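Local coordinates for uncharacterized protein (Mycobacterium tuberculosis, PDB 3DBO) that is the probable toxin of the type II toxin-antitoxin pair VapBC5, a PIN-family ribonuclease with limited RNA-cleaving activity, detected for its complex with the antitoxin VapB5, at residues 20-25 against 45-51; 58-62 against 74-78; 87-93 against 120-125; 96-101 against 116-120. The contacts are given in a common frame with arbitrary orientation. Where two conformers were deposited one is given. Numbering follows the deposited sequence.

Contact 1. Residues 20-25 against 45-51; sequences PAAGVL and PDRVATT. With NA (sodium ion), chain C.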
loop_
_atom_site.group_PDB
_atom_site.type_symbol
_atom_site.label_atom_id
_atom_site.label_comp_id
_atom_site.label_asym_id
_atom_site.label_seq_id
_atom_site.Cartn_x
_atom_site.Cartn_y
_atom_site.Cartn_z
ATOM N N PRO B 20 4.177 -15.640 4.482
ATOM C CA PRO B 20 4.623 -15.228 5.811
ATOM C C PRO B 20 3.425 -15.105 6.739
ATOM O O PRO B 20 2.290 -15.174 6.272
ATOM C CB PRO B 20 5.258 -13.851 5.556
ATOM C CG PRO B 20 4.649 -13.381 4.280
ATOM C CD PRO B 20 4.463 -14.615 3.464
ATOM N N ALA B 21 3.675 -14.930 8.035
ATOM C CA ALA B 21 2.601 -14.782 9.017
ATOM C C ALA B 21 1.805 -13.483 8.822
ATOM O O ALA B 21 0.578 -13.468 8.937
ATOM C CB ALA B 21 3.171 -14.854 10.433
ATOM N N ALA B 22 2.512 -12.395 8.524
ATOM C CA ALA B 22 1.883 -11.076 8.405
ATOM C C ALA B 22 2.445 -10.289 7.215
ATOM O O ALA B 22 3.529 -10.591 6.703
ATOM C CB ALA B 22 2.053 -10.296 9.689
ATOM N N GLY B 23 1.691 -9.307 6.757
ATOM C CA GLY B 23 2.183 -8.438 5.698
ATOM C C GLY B 23 1.506 -7.080 5.692
ATOM O O GLY B 23 0.495 -6.864 6.364
ATOM N N VAL B 24 2.078 -6.177 4.910
ATOM C CA VAL B 24 1.608 -4.800 4.815
ATOM C C VAL B 24 1.059 -4.506 3.427
ATOM O O VAL B 24 1.801 -4.548 2.458
ATOM C CB VAL B 24 2.776 -3.814 5.124
ATOM C CG1 VAL B 24 2.295 -2.375 4.955
ATOM C CG2 VAL B 24 3.330 -4.072 6.509
ATOM N N LEU B 25 -0.247 -4.226 3.333
ATOM C CA LEU B 25 -0.903 -3.916 2.064
ATOM C C LEU B 25 -0.541 -2.514 1.611
ATOM O O LEU B 25 -0.524 -1.594 2.430
ATOM C CB LEU B 25 -2.428 -4.011 2.231
ATOM C CG LEU B 25 -2.913 -5.298 2.901
ATOM C CD1 LEU B 25 -4.374 -5.147 3.338
ATOM C CD2 LEU B 25 -2.707 -6.489 1.932
ATOM N N PRO B 45 -0.654 -12.922 3.221
ATOM C CA PRO B 45 -0.358 -13.491 4.531
ATOM C C PRO B 45 -1.613 -13.628 5.371
ATOM O O PRO B 45 -2.660 -13.037 5.055
ATOM C CB PRO B 45 0.606 -12.471 5.152
ATOM C CG PRO B 45 1.239 -11.810 3.994
ATOM C CD PRO B 45 0.180 -11.741 2.938
ATOM N N ASP B 46 -1.495 -14.416 6.431
ATOM C CA ASP B 46 -2.603 -14.726 7.328
ATOM C C ASP B 46 -3.165 -13.505 8.040
ATOM O O ASP B 46 -4.376 -13.411 8.233
ATOM C CB ASP B 46 -2.155 -15.761 8.366
ATOM C CG ASP B 46 -1.862 -17.120 7.749
ATOM O OD1 ASP B 46 -2.566 -17.513 6.778
ATOM O OD2 ASP B 46 -0.924 -17.787 8.252
ATOM N N ARG B 47 -2.282 -12.584 8.423
ATOM C CA ARG B 47 -2.667 -11.361 9.112
ATOM C C ARG B 47 -2.157 -10.190 8.283
ATOM O O ARG B 47 -1.015 -10.234 7.838
ATOM C CB ARG B 47 -2.022 -11.318 10.498
ATOM C CG ARG B 47 -2.581 -12.333 11.513
ATOM C CD ARG B 47 -4.050 -12.034 11.841
ATOM N NE ARG B 47 -4.443 -12.577 13.138
ATOM C CZ ARG B 47 -4.368 -11.907 14.286
ATOM N NH1 ARG B 47 -3.912 -10.661 14.309
ATOM N NH2 ARG B 47 -4.750 -12.487 15.415
ATOM N N VAL B 48 -2.995 -9.178 8.065
ATOM C CA VAL B 48 -2.594 -7.998 7.265
ATOM C C VAL B 48 -2.808 -6.662 7.991
ATOM O O VAL B 48 -3.723 -6.526 8.810
ATOM C CB VAL B 48 -3.281 -7.947 5.869
ATOM C CG1 VAL B 48 -2.823 -9.109 4.988
ATOM C CG2 VAL B 48 -4.821 -7.919 5.988
ATOM N N ALA B 49 -1.933 -5.701 7.700
ATOM C CA ALA B 49 -2.101 -4.299 8.120
ATOM C C ALA B 49 -1.900 -3.420 6.881
ATOM O O ALA B 49 -1.525 -3.912 5.812
ATOM C CB ALA B 49 -1.084 -3.929 9.210
ATOM N N THR B 50 -2.157 -2.117 6.995
ATOM C CA THR B 50 -1.716 -1.227 5.938
ATOM C C THR B 50 -0.930 -0.080 6.599
ATOM O O THR B 50 -0.534 -0.195 7.780
ATOM C CB THR B 50 -2.895 -0.766 5.043
ATOM O OG1 THR B 50 -2.395 -0.079 3.893
ATOM C CG2 THR B 50 -3.916 0.120 5.825
ATOM N N THR B 51 -0.681 0.994 5.850
ATOM C CA THR B 51 0.051 2.103 6.442
ATOM C C THR B 51 -0.748 3.389 6.305
ATOM O O THR B 51 -1.760 3.456 5.593
ATOM C CB THR B 51 1.452 2.326 5.774
ATOM O OG1 THR B 51 1.257 2.932 4.489
ATOM C CG2 THR B 51 2.262 0.994 5.612
HETATM NA NA NA C . 0.345 1.118 2.730
#
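Pro45 opens the pairing by packing its ring on Pro20 (CG to CG 3.8 Å) and against the backbone of Gly23, where a CB would collide with Pro45 CG. Asp46 lies at the exposed end; beyond it the parallel ladder begins. Arg47 N donates to Ala21 O (3.0 Å), and Arg47 O accepts from Gly23 N (3.1 Å) while Ala22 CA approaches the same oxygen at 3.1 Å. Val48 CG2 packs on Leu25 CD1 at 3.9 Å. Ala49 repeats the pattern two residues on: its N donates to Gly23 O (3.0 Å) and its O accepts from Leu25 N (2.8 Å). Thr50 OG1 then donates to Leu25 O (2.8 Å), and Thr51 OG1 and Leu25 O bind one sodium ion (2.7 and 2.9 Å), with Thr54 as a further ligand. Strand 22-25 is central in the parallel PIN-domain sheet, between strands 47-51 and 129-131; strand 86-87 follows beyond 47-51, and helix 113-124 covers Val24 and Thr51.

Contact 2. Residues 58-62 against 74-78; sequences LRVGV and RLATL. With NA (sodium ion), chain F.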
loop_
_atom_site.group_PDB
_atom_site.type_symbol
_atom_site.label_atom_id
_atom_site.label_comp_id
_atom_site.label_asym_id
_atom_site.label_seq_id
_atom_site.Cartn_x
_atom_site.Cartn_y
_atom_site.Cartn_z
ATOM N N LEU B 58 -6.201 6.673 -0.172
ATOM C CA LEU B 58 -7.638 6.322 -0.283
ATOM C C LEU B 58 -8.521 7.534 0.043
ATOM O O LEU B 58 -9.543 7.756 -0.602
ATOM C CB LEU B 58 -7.975 5.120 0.607
ATOM C CG LEU B 58 -7.270 3.801 0.231
ATOM C CD1 LEU B 58 -7.693 2.739 1.219
ATOM C CD2 LEU B 58 -7.608 3.417 -1.220
ATOM N N ARG B 59 -8.083 8.347 1.002
ATOM C CA ARG B 59 -8.840 9.548 1.365
ATOM C C ARG B 59 -8.802 10.582 0.252
ATOM O O ARG B 59 -9.818 11.166 -0.089
ATOM C CB ARG B 59 -8.362 10.108 2.701
ATOM C CG ARG B 59 -9.322 11.095 3.349
ATOM C CD ARG B 59 -8.770 11.570 4.693
ATOM N NE ARG B 59 -9.829 12.214 5.469
ATOM C CZ ARG B 59 -10.095 13.518 5.438
ATOM N NH1 ARG B 59 -9.354 14.348 4.697
ATOM N NH2 ARG B 59 -11.105 14.005 6.157
ATOM N N VAL B 60 -7.634 10.816 -0.341
ATOM C CA VAL B 60 -7.570 11.725 -1.475
ATOM C C VAL B 60 -8.442 11.205 -2.628
ATOM O O VAL B 60 -9.113 11.994 -3.319
ATOM C CB VAL B 60 -6.134 11.779 -2.071
ATOM C CG1 VAL B 60 -6.150 12.443 -3.462
ATOM C CG2 VAL B 60 -5.202 12.502 -1.154
ATOM N N GLY B 61 -8.478 9.876 -2.797
ATOM C CA GLY B 61 -9.397 9.249 -3.774
ATOM C C GLY B 61 -10.852 9.686 -3.592
ATOM O O GLY B 61 -11.540 10.027 -4.574
ATOM N N VAL B 62 -11.325 9.658 -2.347
ATOM C CA VAL B 62 -12.710 10.075 -2.028
ATOM C C VAL B 62 -12.902 11.532 -2.412
ATOM O O VAL B 62 -13.885 11.889 -3.066
ATOM C CB VAL B 62 -13.063 9.845 -0.524
ATOM C CG1 VAL B 62 -14.417 10.450 -0.164
ATOM C CG2 VAL B 62 -13.033 8.346 -0.161
ATOM N N ARG B 74 -15.387 4.730 -3.704
ATOM C CA ARG B 74 -14.098 5.059 -3.084
ATOM C C ARG B 74 -14.281 5.254 -1.591
ATOM O O ARG B 74 -13.400 4.922 -0.795
ATOM C CB ARG B 74 -13.493 6.290 -3.738
ATOM C CG ARG B 74 -12.931 6.002 -5.150
ATOM C CD ARG B 74 -12.262 7.201 -5.729
ATOM N NE ARG B 74 -11.893 7.002 -7.130
ATOM C CZ ARG B 74 -11.334 7.924 -7.900
ATOM N NH1 ARG B 74 -11.075 9.129 -7.414
ATOM N NH2 ARG B 74 -11.042 7.640 -9.168
ATOM N N LEU B 75 -15.438 5.775 -1.208
ATOM C CA LEU B 75 -15.746 5.933 0.204
ATOM C C LEU B 75 -15.840 4.556 0.901
ATOM O O LEU B 75 -15.286 4.371 1.989
ATOM C CB LEU B 75 -16.999 6.801 0.408
ATOM C CG LEU B 75 -17.304 7.115 1.881
ATOM C CD1 LEU B 75 -16.133 7.837 2.600
ATOM C CD2 LEU B 75 -18.602 7.909 1.975
ATOM N N ALA B 76 -16.508 3.589 0.270
ATOM C CA ALA B 76 -16.451 2.187 0.739
ATOM C C ALA B 76 -15.004 1.638 0.863
ATOM O O ALA B 76 -14.675 0.934 1.812
ATOM C CB ALA B 76 -17.297 1.264 -0.190
ATOM N N THR B 77 -14.153 1.963 -0.101
ATOM C CA THR B 77 -12.744 1.511 -0.036
ATOM C C THR B 77 -12.061 2.109 1.212
ATOM O O THR B 77 -11.382 1.405 1.972
ATOM C CB THR B 77 -11.982 1.908 -1.320
ATOM O OG1 THR B 77 -12.775 1.576 -2.472
ATOM C CG2 THR B 77 -10.637 1.181 -1.392
ATOM N N LEU B 78 -12.242 3.412 1.418
ATOM C CA LEU B 78 -11.682 4.090 2.596
ATOM C C LEU B 78 -12.183 3.458 3.895
ATOM O O LEU B 78 -11.405 3.221 4.839
ATOM C CB LEU B 78 -11.989 5.606 2.574
ATOM C CG LEU B 78 -11.504 6.414 3.790
ATOM C CD1 LEU B 78 -9.974 6.347 3.911
ATOM C CD2 LEU B 78 -11.984 7.860 3.735
HETATM NA NA NA F . -15.314 13.742 -4.583
HETATM O O HOH W 1 -10.713 5.409 -1.812
#
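Val62 and Leu78 form the apolar centre, Val62 CG2 lying 4.0 Å from Leu78 CB and also 3.6 Å from Leu75 CA. Leu58 extends this packing along the helix, with its CB 4.1 Å from Leu78 CD1 and its CD2 3.8 Å from Thr77 CG2. Toward solvent, Leu75 CD1 meets Val62 CG1 at 4.2 Å, and the aliphatic part of Arg59 brushes Leu78 (CG to CD2 4.2 Å). A water bridges the backbones, donating to Leu58 O and Arg74 O at 2.9 Å each. At the polar edge, Arg74 NH1 donates to Gly61 O (3.0 Å). The same guanidinium forms salt bridges with an acidic side chain of the neighbouring chain, so it joins the helix pair to its partner. Val62 O binds a sodium ion at 2.8 Å, with Ala65 and Arg71 supplying the other ligands. With axes 8.6 Å apart and N-to-C directions at 156°, the segments form an antiparallel helical hairpin, its short connection running from helix 52-64 to helix 68-79.

Contact 3. Residues 87-93 against 120-125; sequences LPVDDDA and AVAASR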
loop_
_atom_site.group_PDB
_atom_site.type_symbol
_atom_site.label_atom_id
_atom_site.label_comp_id
_atom_site.label_asym_id
_atom_site.label_seq_id
_atom_site.Cartn_x
_atom_site.Cartn_y
_atom_site.Cartn_z
ATOM N N LEU B 87 -0.210 1.419 10.050
ATOM C CA LEU B 87 1.114 1.549 10.644
ATOM C C LEU B 87 1.636 2.949 10.338
ATOM O O LEU B 87 1.510 3.409 9.212
ATOM C CB LEU B 87 2.071 0.505 10.046
ATOM C CG LEU B 87 1.695 -0.969 10.300
ATOM C CD1 LEU B 87 2.609 -1.856 9.478
ATOM C CD2 LEU B 87 1.801 -1.280 11.796
ATOM N N PRO B 88 2.195 3.633 11.348
ATOM C CA PRO B 88 2.669 5.007 11.105
ATOM C C PRO B 88 4.046 5.073 10.452
ATOM O O PRO B 88 4.773 4.094 10.429
ATOM C CB PRO B 88 2.757 5.578 12.514
ATOM C CG PRO B 88 3.172 4.385 13.356
ATOM C CD PRO B 88 2.423 3.211 12.745
ATOM N N VAL B 89 4.418 6.247 9.943
ATOM C CA VAL B 89 5.816 6.487 9.638
ATOM C C VAL B 89 6.433 6.974 10.961
ATOM O O VAL B 89 6.178 8.110 11.389
ATOM C CB VAL B 89 6.030 7.548 8.513
ATOM C CG1 VAL B 89 7.511 7.709 8.246
ATOM C CG2 VAL B 89 5.314 7.158 7.190
ATOM N N ASP B 90 7.202 6.117 11.607
ATOM C CA ASP B 90 7.871 6.455 12.873
ATOM C C ASP B 90 9.377 6.593 12.637
ATOM O O ASP B 90 9.804 6.615 11.494
ATOM C CB ASP B 90 7.582 5.418 13.961
ATOM C CG ASP B 90 7.938 3.984 13.546
ATOM O OD1 ASP B 90 8.603 3.743 12.498
ATOM O OD2 ASP B 90 7.500 3.077 14.288
ATOM N N ASP B 91 10.178 6.699 13.712
ATOM C CA ASP B 91 11.618 6.895 13.562
ATOM C C ASP B 91 12.285 5.753 12.787
ATOM O O ASP B 91 13.143 5.991 11.931
ATOM C CB ASP B 91 12.308 7.067 14.934
ATOM C CG ASP B 91 11.830 8.309 15.680
ATOM O OD1 ASP B 91 11.086 9.131 15.099
ATOM O OD2 ASP B 91 12.202 8.468 16.864
ATOM N N ASP B 92 11.898 4.519 13.094
ATOM C CA ASP B 92 12.516 3.367 12.446
ATOM C C ASP B 92 12.215 3.344 10.954
ATOM O O ASP B 92 13.064 2.948 10.155
ATOM C CB ASP B 92 12.067 2.054 13.103
ATOM C CG ASP B 92 12.797 1.781 14.414
ATOM O OD1 ASP B 92 13.822 2.440 14.701
ATOM O OD2 ASP B 92 12.338 0.894 15.153
ATOM N N ALA B 93 11.000 3.747 10.586
ATOM C CA ALA B 93 10.620 3.808 9.169
ATOM C C ALA B 93 11.429 4.901 8.481
ATOM O O ALA B 93 11.876 4.735 7.356
ATOM C CB ALA B 93 9.151 4.058 9.023
ATOM N N ALA B 120 9.477 1.460 3.299
ATOM C CA ALA B 120 10.260 1.776 4.505
ATOM C C ALA B 120 9.553 1.322 5.778
ATOM O O ALA B 120 10.166 0.736 6.674
ATOM C CB ALA B 120 10.613 3.295 4.556
ATOM N N VAL B 121 8.259 1.596 5.869
ATOM C CA VAL B 121 7.475 1.161 7.012
ATOM C C VAL B 121 7.498 -0.376 7.148
ATOM O O VAL B 121 7.812 -0.922 8.229
ATOM C CB VAL B 121 6.006 1.696 6.911
ATOM C CG1 VAL B 121 5.059 0.985 7.919
ATOM C CG2 VAL B 121 5.987 3.240 7.120
ATOM N N ALA B 122 7.169 -1.065 6.058
ATOM C CA ALA B 122 7.167 -2.526 6.076
ATOM C C ALA B 122 8.544 -3.099 6.427
ATOM O O ALA B 122 8.649 -3.930 7.356
ATOM C CB ALA B 122 6.655 -3.081 4.719
ATOM N N ALA B 123 9.586 -2.680 5.700
ATOM C CA ALA B 123 10.960 -3.165 5.948
ATOM C C ALA B 123 11.431 -2.931 7.371
ATOM O O ALA B 123 12.114 -3.780 7.950
ATOM C CB ALA B 123 11.943 -2.566 4.961
ATOM N N SER B 124 11.065 -1.778 7.942
ATOM C CA SER B 124 11.517 -1.421 9.287
ATOM C C SER B 124 10.865 -2.317 10.351
ATOM O O SER B 124 11.360 -2.410 11.474
ATOM C CB SER B 124 11.226 0.067 9.574
ATOM O OG SER B 124 9.842 0.279 9.786
ATOM N N ARG B 125 9.758 -2.966 9.982
ATOM C CA ARG B 125 9.053 -3.913 10.841
ATOM C C ARG B 125 9.314 -5.369 10.454
ATOM O O ARG B 125 8.693 -6.277 11.008
ATOM C CB ARG B 125 7.565 -3.610 10.829
ATOM C CG ARG B 125 7.271 -2.270 11.478
ATOM C CD ARG B 125 5.819 -1.974 11.583
ATOM N NE ARG B 125 5.640 -0.708 12.297
ATOM C CZ ARG B 125 5.208 -0.593 13.547
ATOM N NH1 ARG B 125 4.879 -1.673 14.253
ATOM N NH2 ARG B 125 5.088 0.614 14.081
HETATM O O HOH W 2 5.706 1.823 11.470
HETATM O O HOH W 3 8.507 1.216 12.001
#
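In this PIN domain, the segment 87-93 leaves sheet strand 86-87 and enters helix 91-107, packing along the end of helix 113-124. Apolar contacts centre on Val121: its CG1 touches Leu87 CB (3.7 Å), and its CG2 meets both Val89 CG2 (4.0 Å) and Ala93 CB (3.8 Å). Close backbone approach accompanies them, with Ala120 CB 3.4 Å from Ala93 O and Ser124 CB 3.5 Å from Asp92 O; small side chains let the two helices come together here. The charged contact is a salt bridge from Asp90 OD2 to Arg125 NH2 (3.5 Å), while Leu87 CD2 lies over one face of the guanidinium. Asp90 also serves as N-cap of helix 91-107, its OD1 accepting from Ala93 N at 3.1 Å. Water provides the remaining polar links. One molecule donates to Pro88 O and accepts from Arg125 NE, both at 2.7 Å. A second donates to Asp90 OD1 (2.6 Å) and Ser124 OG (2.8 Å), and Ser124 OG itself donates back to Val121 O at 2.8 Å.

Contact 4. Residues 96-101 against 116-120; sequences MWARLR and LWIAA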
loop_
_atom_site.group_PDB
_atom_site.type_symbol
_atom_site.label_atom_id
_atom_site.label_comp_id
_atom_site.label_asym_id
_atom_site.label_seq_id
_atom_site.Cartn_x
_atom_site.Cartn_y
_atom_site.Cartn_z
ATOM N N MET B 96 14.944 3.699 7.788
ATOM C CA MET B 96 14.868 2.758 6.674
ATOM C C MET B 96 14.699 3.483 5.338
ATOM O O MET B 96 15.346 3.110 4.352
ATOM C CB MET B 96 13.719 1.749 6.898
ATOM C CG MET B 96 13.657 0.626 5.809
ATOM S SD MET B 96 15.173 -0.371 5.690
ATOM C CE MET B 96 14.969 -1.396 7.145
ATOM N N TRP B 97 13.818 4.499 5.298
ATOM C CA TRP B 97 13.575 5.252 4.071
ATOM C C TRP B 97 14.896 5.808 3.534
ATOM O O TRP B 97 15.151 5.710 2.342
ATOM C CB TRP B 97 12.603 6.406 4.320
ATOM C CG TRP B 97 12.114 7.155 3.097
ATOM C CD1 TRP B 97 10.970 6.916 2.396
ATOM C CD2 TRP B 97 12.747 8.274 2.475
ATOM N NE1 TRP B 97 10.845 7.831 1.371
ATOM C CE2 TRP B 97 11.933 8.668 1.395
ATOM C CE3 TRP B 97 13.935 8.984 2.731
ATOM C CZ2 TRP B 97 12.255 9.757 0.567
ATOM C CZ3 TRP B 97 14.256 10.065 1.892
ATOM C CH2 TRP B 97 13.420 10.437 0.838
ATOM N N ALA B 98 15.727 6.357 4.415
ATOM C CA ALA B 98 17.013 6.916 3.991
ATOM C C ALA B 98 17.923 5.846 3.353
ATOM O O ALA B 98 18.531 6.102 2.317
ATOM C CB ALA B 98 17.730 7.602 5.195
ATOM N N ARG B 99 18.042 4.686 3.994
ATOM C CA ARG B 99 18.856 3.577 3.477
ATOM C C ARG B 99 18.354 3.142 2.096
ATOM O O ARG B 99 19.141 3.021 1.150
ATOM C CB ARG B 99 18.821 2.375 4.441
ATOM C CG ARG B 99 19.742 1.227 4.023
ATOM C CD ARG B 99 19.974 0.190 5.134
ATOM N NE ARG B 99 21.041 -0.730 4.727
ATOM C CZ ARG B 99 21.826 -1.421 5.555
ATOM N NH1 ARG B 99 21.690 -1.307 6.872
ATOM N NH2 ARG B 99 22.771 -2.223 5.055
ATOM N N LEU B 100 17.048 2.913 1.999
ATOM C CA LEU B 100 16.445 2.477 0.724
ATOM C C LEU B 100 16.577 3.544 -0.363
ATOM O O LEU B 100 16.871 3.234 -1.524
ATOM C CB LEU B 100 14.984 2.033 0.923
ATOM C CG LEU B 100 14.744 0.868 1.896
ATOM C CD1 LEU B 100 13.247 0.598 2.041
ATOM C CD2 LEU B 100 15.508 -0.395 1.469
ATOM N N ARG B 101 16.384 4.807 0.011
ATOM C CA ARG B 101 16.547 5.922 -0.917
ATOM C C ARG B 101 17.960 6.024 -1.497
ATOM O O ARG B 101 18.122 6.247 -2.705
ATOM C CB ARG B 101 16.144 7.268 -0.269
ATOM C CG ARG B 101 16.150 8.459 -1.232
ATOM C CD ARG B 101 15.119 8.296 -2.325
ATOM N NE ARG B 101 15.353 9.162 -3.487
ATOM C CZ ARG B 101 16.079 8.825 -4.556
ATOM N NH1 ARG B 101 16.682 7.660 -4.622
ATOM N NH2 ARG B 101 16.191 9.674 -5.576
ATOM N N LEU B 116 7.908 4.392 -1.620
ATOM C CA LEU B 116 9.132 4.197 -0.813
ATOM C C LEU B 116 8.851 4.306 0.685
ATOM O O LEU B 116 9.394 3.524 1.479
ATOM C CB LEU B 116 10.247 5.166 -1.233
ATOM C CG LEU B 116 11.641 4.854 -0.654
ATOM C CD1 LEU B 116 12.152 3.423 -1.044
ATOM C CD2 LEU B 116 12.607 5.956 -1.145
ATOM N N TRP B 117 7.997 5.258 1.077
ATOM C CA TRP B 117 7.514 5.338 2.466
ATOM C C TRP B 117 6.808 4.050 2.914
ATOM O O TRP B 117 7.045 3.553 3.999
ATOM C CB TRP B 117 6.607 6.577 2.674
ATOM C CG TRP B 117 7.380 7.892 2.722
ATOM C CD1 TRP B 117 7.320 8.934 1.842
ATOM C CD2 TRP B 117 8.298 8.279 3.746
ATOM N NE1 TRP B 117 8.167 9.971 2.264
ATOM C CE2 TRP B 117 8.782 9.574 3.423
ATOM C CE3 TRP B 117 8.778 7.641 4.900
ATOM C CZ2 TRP B 117 9.727 10.251 4.225
ATOM C CZ3 TRP B 117 9.731 8.320 5.704
ATOM C CH2 TRP B 117 10.170 9.615 5.360
ATOM N N ILE B 118 5.949 3.503 2.065
ATOM C CA ILE B 118 5.309 2.223 2.368
ATOM C C ILE B 118 6.340 1.112 2.592
ATOM O O ILE B 118 6.290 0.421 3.618
ATOM C CB ILE B 118 4.289 1.836 1.288
ATOM C CG1 ILE B 118 3.104 2.819 1.331
ATOM C CG2 ILE B 118 3.752 0.404 1.541
ATOM C CD1 ILE B 118 2.198 2.717 0.069
ATOM N N ALA B 119 7.274 0.973 1.649
ATOM C CA ALA B 119 8.331 -0.032 1.730
ATOM C C ALA B 119 9.195 0.190 2.972
ATOM O O ALA B 119 9.568 -0.775 3.645
ATOM C CB ALA B 119 9.187 0.005 0.481
ATOM N N ALA B 120 9.477 1.460 3.299
ATOM C CA ALA B 120 10.260 1.776 4.505
ATOM C C ALA B 120 9.553 1.322 5.778
ATOM O O ALA B 120 10.166 0.736 6.674
ATOM C CB ALA B 120 10.613 3.295 4.556
#
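This is a helix-helix packing contact between helix 91-107 and helix 113-124 of the PIN domain, built around Trp97, which is held between Trp117 and Leu116, with Ala120 at its edge. The axes of the two short segments come within 8.9 Å, with N-to-C directions at 119°, so the helices cross steeply. Ala120 lies at the close approach: its CB sits 3.5 Å from Trp97 N and 3.7 Å from Trp97 CB, and 4.2 Å from Met96 CB. The Trp97 indole is sandwiched. Its five-membered ring stacks face to face on the six-membered ring of Trp117, with centroids 3.6 Å apart and planes at 19°. Leu116 CD2 covers the opposite face in a CH-pi contact, 3.9 Å from that five-membered ring's centroid. Leu116 CD1 also reaches Leu100 CB (3.7 Å), and its CD2 packs on Arg101 CD at 3.6 Å. Leu100 CD1 then approaches Ala120 CA at 4.0 Å. Leu116 follows Asp115, a predicted magnesium ligand, in the chain. With aromatic stacking and apolar packing joining the segments, the contact is consistent with packing by shape fit, the small Ala120 lying at the edge of the Trp97 indole.

In the fold
From the N terminus, contact 1 closes the first loop, bringing strand 47-51 beside strand 22-25 in the sheet. The chain passes directly into helix 52-64, and contact 2 closes a second, separate loop as helix 68-79 folds back; its centre lies about 20 Å from that of contact 1. Contact 3 then opens at strand 86-87 and closes on the end of helix 113-124, with contact 4 nested inside its loop and Ala120 shared. Contacts 1 and 3 touch: a probable hydrogen bond from Leu87 N to Thr50 O links strand 86-87 to strand 47-51, and packing of Thr51 on Val121 ties the sheet to helix 113-124. Contacts 2 and 4 sit on opposite sides of the chain's centre.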